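Local coordinates for protein CobC (Shigella flexneri 2a, PDB 6NRU) that probably removes the phosphate from adenosylcobalamin 5'-phosphate and alpha-ribazole 5'-phosphate, a late step in assembling the nucleotide loop of vitamin B12, at residues A[85-88]-A[89-92]; A[93-96]-A[97-101]. All blocks are in the same frame, centred on the assembly; numbering follows the deposited sequence.

The two contacts are consecutive along the chain and neither encloses the other. After strand 76-78 at one edge of the sheet, the chain passes E84, the probable proton donor or acceptor, and goes straight into contact 1, where 85-92 folds back in a tight turn stapled by a glutamate. Contact 2 starts at the next residue: 93-94 lead into helix 95-101, and an arginine ahead of the helix reaches a glutamate at its far end. The two meet where W90 CD1 packs against L98 CD2, 3.4 Å away. Both also lean on helix 103-111, so the loop that follows E84 and the short outer helices are packed together.

Contact 1: A[85-88]-A[89-92]; sequences MFFG and DWEM
Directly after the probable catalytic E84 of this histidine phosphatase, the loop 85-92 makes a type II' beta turn, F87 to W90, with G88 and D89 at its corners, and F87 meets both W90 and E91. W90 N donates to F87 O at 3.1 Å, approaching from above the carbonyl plane. G88 takes the first corner, where a II' turn requires positive phi (66° here) and glycine is at home. Just past the turn, E91 reaches back: its chain is extended beyond CG, which brings OE2 to 3.1 Å from F87 N, a bond (N-H...O angle 148°) on the anti side and somewhat out of the carboxylate plane. Along the way E91 CG lies 3.6 Å from F87 CB. The same OE2 sits 3.3 Å from F86 CD1, with the carboxylate turned 76° from the phenyl plane. F86 lays one ring face over G88 N. W90 CE3 comes in at the edge of the F87 ring, 4.2 Å from F87 CD1, while the indole NE1 bonds to D102. Because H25 N also donates to E91 OE2, one carboxylate oxygen is gripped by two backbone N-H groups, which should stabilise its negative charge and tie this turn to the loop carrying H25.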
loop_
_atom_site.group_PDB
_atom_site.type_symbol
_atom_site.label_atom_id
_atom_site.label_comp_id
_atom_site.label_asym_id
_atom_site.label_seq_id
_atom_site.Cartn_x
_atom_site.Cartn_y
_atom_site.Cartn_z
HETATM N N MSE A 85 4.538 4.743 -5.462
HETATM C CA MSE A 85 5.671 5.173 -6.263
HETATM C C MSE A 85 5.252 6.313 -7.179
HETATM O O MSE A 85 4.142 6.306 -7.710
HETATM C CB MSE A 85 6.215 4.006 -7.081
HETATM C CG MSE A 85 7.676 4.130 -7.453
HETATM SE SE MSE A 85 8.318 2.535 -8.373
HETATM C CE MSE A 85 8.053 3.125 -10.210
ATOM N N PHE A 86 6.129 7.297 -7.358
ATOM C CA PHE A 86 5.849 8.435 -8.228
ATOM C C PHE A 86 6.315 8.104 -9.643
ATOM O O PHE A 86 7.519 8.013 -9.904
ATOM C CB PHE A 86 6.529 9.696 -7.704
ATOM C CG PHE A 86 6.364 10.883 -8.603
ATOM C CD1 PHE A 86 5.102 11.354 -8.925
ATOM C CD2 PHE A 86 7.468 11.525 -9.134
ATOM C CE1 PHE A 86 4.944 12.442 -9.755
ATOM C CE2 PHE A 86 7.316 12.616 -9.966
ATOM C CZ PHE A 86 6.053 13.074 -10.277
ATOM N N PHE A 87 5.363 7.929 -10.557
ATOM C CA PHE A 87 5.665 7.516 -11.922
ATOM C C PHE A 87 5.950 8.686 -12.858
ATOM O O PHE A 87 6.185 8.462 -14.050
ATOM C CB PHE A 87 4.513 6.674 -12.479
ATOM C CG PHE A 87 4.633 5.203 -12.180
ATOM C CD1 PHE A 87 5.457 4.391 -12.945
ATOM C CD2 PHE A 87 3.918 4.633 -11.137
ATOM C CE1 PHE A 87 5.567 3.037 -12.674
ATOM C CE2 PHE A 87 4.025 3.280 -10.859
ATOM C CZ PHE A 87 4.850 2.481 -11.629
ATOM N N GLY A 88 5.931 9.916 -12.357
ATOM C CA GLY A 88 6.350 11.046 -13.173
ATOM C C GLY A 88 5.418 11.292 -14.343
ATOM O O GLY A 88 4.201 11.433 -14.182
ATOM N N ASP A 89 5.998 11.349 -15.546
ATOM C CA ASP A 89 5.218 11.634 -16.745
ATOM C C ASP A 89 4.290 10.488 -17.125
ATOM O O ASP A 89 3.372 10.692 -17.927
ATOM C CB ASP A 89 6.147 11.949 -17.922
ATOM C CG ASP A 89 6.802 13.319 -17.808
ATOM O OD1 ASP A 89 6.162 14.255 -17.284
ATOM O OD2 ASP A 89 7.960 13.463 -18.256
ATOM N N TRP A 90 4.501 9.297 -16.568
ATOM C CA TRP A 90 3.756 8.105 -16.957
ATOM C C TRP A 90 2.441 7.935 -16.208
ATOM O O TRP A 90 1.717 6.972 -16.479
ATOM C CB TRP A 90 4.613 6.854 -16.746
ATOM C CG TRP A 90 5.795 6.768 -17.656
ATOM C CD1 TRP A 90 6.078 7.579 -18.717
ATOM C CD2 TRP A 90 6.857 5.812 -17.589
ATOM N NE1 TRP A 90 7.251 7.187 -19.314
ATOM C CE2 TRP A 90 7.751 6.105 -18.638
ATOM C CE3 TRP A 90 7.139 4.736 -16.743
ATOM C CZ2 TRP A 90 8.907 5.362 -18.861
ATOM C CZ3 TRP A 90 8.289 3.999 -16.967
ATOM C CH2 TRP A 90 9.158 4.316 -18.017
ATOM N N GLU A 91 2.114 8.828 -15.277
ATOM C CA GLU A 91 0.900 8.671 -14.490
ATOM C C GLU A 91 -0.334 8.965 -15.336
ATOM O O GLU A 91 -0.297 9.758 -16.281
ATOM C CB GLU A 91 0.937 9.586 -13.268
ATOM C CG GLU A 91 2.232 9.485 -12.483
ATOM C CD GLU A 91 2.124 10.039 -11.078
ATOM O OE1 GLU A 91 1.417 11.051 -10.882
ATOM O OE2 GLU A 91 2.752 9.462 -10.165
HETATM N N MSE A 92 -1.437 8.305 -14.983
HETATM C CA MSE A 92 -2.700 8.389 -15.721
HETATM C C MSE A 92 -2.541 8.066 -17.204
HETATM O O MSE A 92 -3.215 8.655 -18.048
HETATM C CB MSE A 92 -3.330 9.773 -15.561
HETATM C CG MSE A 92 -3.639 10.136 -14.130
HETATM SE SE MSE A 92 -4.680 8.743 -13.256
HETATM C CE MSE A 92 -6.468 9.237 -13.872
#

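Contact 2: A[93-96]-A[97-101]; sequences RHHR and DLMQE
From H95 onward the backbone winds into helix 95-101, with L98 N donating to H94 O at 3.0 Å and a weak bond from M99 N to H95 O. H94 caps the start: with CG anti to the backbone N, chi1 -160° brings the ring edge, through ND1, to the N-H of R96. ND1 accepts from R96 N at 3.2 Å, the donor lying almost in the ring plane and the bond nearly straight at 167°. A water joins H94 N to D97 OD2, bridging the same end of the helix. R93 runs alongside the helix to E101, where NH2 and OE1 form a salt bridge of 3.1 Å; the oxygen lies in the guanidinium plane, and the two flat groups are only 24° apart. L98 CD2 covers a face of that guanidinium, 3.5 Å from R93 CZ, while R93 NH1 is bonded to the carbonyl of D89. Two hydrogen bonds and a methyl group thus hold the arginine head in place. Further round, M99 CG sits over a face of the H95 ring, 4.0 Å from H95 CE1, the two side chains pointing the same way; H95 ND1 bonds to Y106 on helix 103-111. The whole is a histidine N-cap on a short surface helix, with a salt bridge linking the residue before the cap to the last turn.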
loop_
_atom_site.group_PDB
_atom_site.type_symbol
_atom_site.label_atom_id
_atom_site.label_comp_id
_atom_site.label_asym_id
_atom_site.label_seq_id
_atom_site.Cartn_x
_atom_site.Cartn_y
_atom_site.Cartn_z
ATOM N N ARG A 93 -1.653 7.123 -17.514
ATOM C CA ARG A 93 -1.412 6.706 -18.886
ATOM C C ARG A 93 -1.307 5.188 -18.935
ATOM O O ARG A 93 -0.985 4.534 -17.940
ATOM C CB ARG A 93 -0.152 7.371 -19.459
ATOM C CG ARG A 93 -0.310 8.873 -19.667
ATOM C CD ARG A 93 1.021 9.575 -19.878
ATOM N NE ARG A 93 1.601 9.281 -21.186
ATOM C CZ ARG A 93 2.851 9.575 -21.530
ATOM N NH1 ARG A 93 3.657 10.174 -20.662
ATOM N NH2 ARG A 93 3.298 9.268 -22.740
ATOM N N HIS A 94 -1.588 4.634 -20.110
ATOM C CA HIS A 94 -1.728 3.196 -20.279
ATOM C C HIS A 94 -0.455 2.576 -20.841
ATOM O O HIS A 94 0.346 3.230 -21.513
ATOM C CB HIS A 94 -2.912 2.875 -21.197
ATOM C CG HIS A 94 -3.425 1.475 -21.058
ATOM N ND1 HIS A 94 -2.805 0.393 -21.644
ATOM C CD2 HIS A 94 -4.504 0.981 -20.406
ATOM C CE1 HIS A 94 -3.476 -0.708 -21.357
ATOM N NE2 HIS A 94 -4.513 -0.378 -20.608
ATOM N N HIS A 95 -0.296 1.279 -20.567
ATOM C CA HIS A 95 0.882 0.541 -21.008
ATOM C C HIS A 95 1.029 0.559 -22.527
ATOM O O HIS A 95 2.135 0.749 -23.046
ATOM C CB HIS A 95 0.802 -0.894 -20.484
ATOM C CG HIS A 95 1.783 -1.833 -21.112
ATOM N ND1 HIS A 95 3.126 -1.824 -20.799
ATOM C CD2 HIS A 95 1.616 -2.820 -22.023
ATOM C CE1 HIS A 95 3.745 -2.761 -21.497
ATOM N NE2 HIS A 95 2.850 -3.379 -22.247
ATOM N N ARG A 96 -0.071 0.353 -23.260
ATOM C CA ARG A 96 0.022 0.324 -24.717
ATOM C C ARG A 96 0.504 1.659 -25.261
ATOM O O ARG A 96 1.416 1.712 -26.093
ATOM C CB ARG A 96 -1.324 -0.048 -25.339
ATOM C CG ARG A 96 -2.223 -0.900 -24.472
ATOM C CD ARG A 96 -3.618 -0.994 -25.076
ATOM N NE ARG A 96 -4.322 0.288 -25.037
ATOM C CZ ARG A 96 -5.368 0.549 -24.261
ATOM N NH1 ARG A 96 -5.843 -0.382 -23.444
ATOM N NH2 ARG A 96 -5.941 1.743 -24.301
ATOM N N ASP A 97 -0.094 2.755 -24.795
ATOM C CA ASP A 97 0.279 4.071 -25.302
ATOM C C ASP A 97 1.716 4.432 -24.946
ATOM O O ASP A 97 2.378 5.148 -25.705
ATOM C CB ASP A 97 -0.683 5.132 -24.763
ATOM C CG ASP A 97 -2.084 4.986 -25.322
ATOM O OD1 ASP A 97 -2.217 4.780 -26.549
ATOM O OD2 ASP A 97 -3.051 5.082 -24.538
ATOM N N LEU A 98 2.218 3.942 -23.809
ATOM C CA LEU A 98 3.551 4.330 -23.361
ATOM C C LEU A 98 4.648 3.685 -24.200
ATOM O O LEU A 98 5.739 4.257 -24.332
ATOM C CB LEU A 98 3.731 3.974 -21.886
ATOM C CG LEU A 98 3.014 4.884 -20.885
ATOM C CD1 LEU A 98 2.930 4.227 -19.514
ATOM C CD2 LEU A 98 3.719 6.223 -20.798
HETATM N N MSE A 99 4.386 2.509 -24.772
HETATM C CA MSE A 99 5.374 1.798 -25.583
HETATM C C MSE A 99 5.558 2.478 -26.935
HETATM O O MSE A 99 6.539 2.242 -27.637
HETATM C CB MSE A 99 4.949 0.338 -25.789
HETATM C CG MSE A 99 5.033 -0.512 -24.532
HETATM SE SE MSE A 99 6.011 -2.169 -24.838
HETATM C CE MSE A 99 7.760 -1.444 -25.250
ATOM N N GLN A 100 4.592 3.316 -27.305
ATOM C CA GLN A 100 4.655 4.078 -28.547
ATOM C C GLN A 100 5.069 5.530 -28.336
ATOM O O GLN A 100 5.876 6.055 -29.108
ATOM C CB GLN A 100 3.303 4.029 -29.270
ATOM C CG GLN A 100 3.060 2.740 -30.047
ATOM C CD GLN A 100 3.544 2.824 -31.487
ATOM O OE1 GLN A 100 2.872 3.394 -32.350
ATOM N NE2 GLN A 100 4.716 2.258 -31.751
ATOM N N GLU A 101 4.546 6.190 -27.299
ATOM C CA GLU A 101 4.848 7.603 -27.085
ATOM C C GLU A 101 6.199 7.816 -26.412
ATOM O O GLU A 101 6.834 8.854 -26.631
ATOM C CB GLU A 101 3.735 8.254 -26.260
ATOM C CG GLU A 101 2.420 8.376 -27.019
ATOM C CD GLU A 101 1.204 8.130 -26.148
ATOM O OE1 GLU A 101 1.355 8.100 -24.909
ATOM O OE2 GLU A 101 0.099 7.961 -26.708
HETATM O O HOH W 1 -2.548 6.642 -21.941
#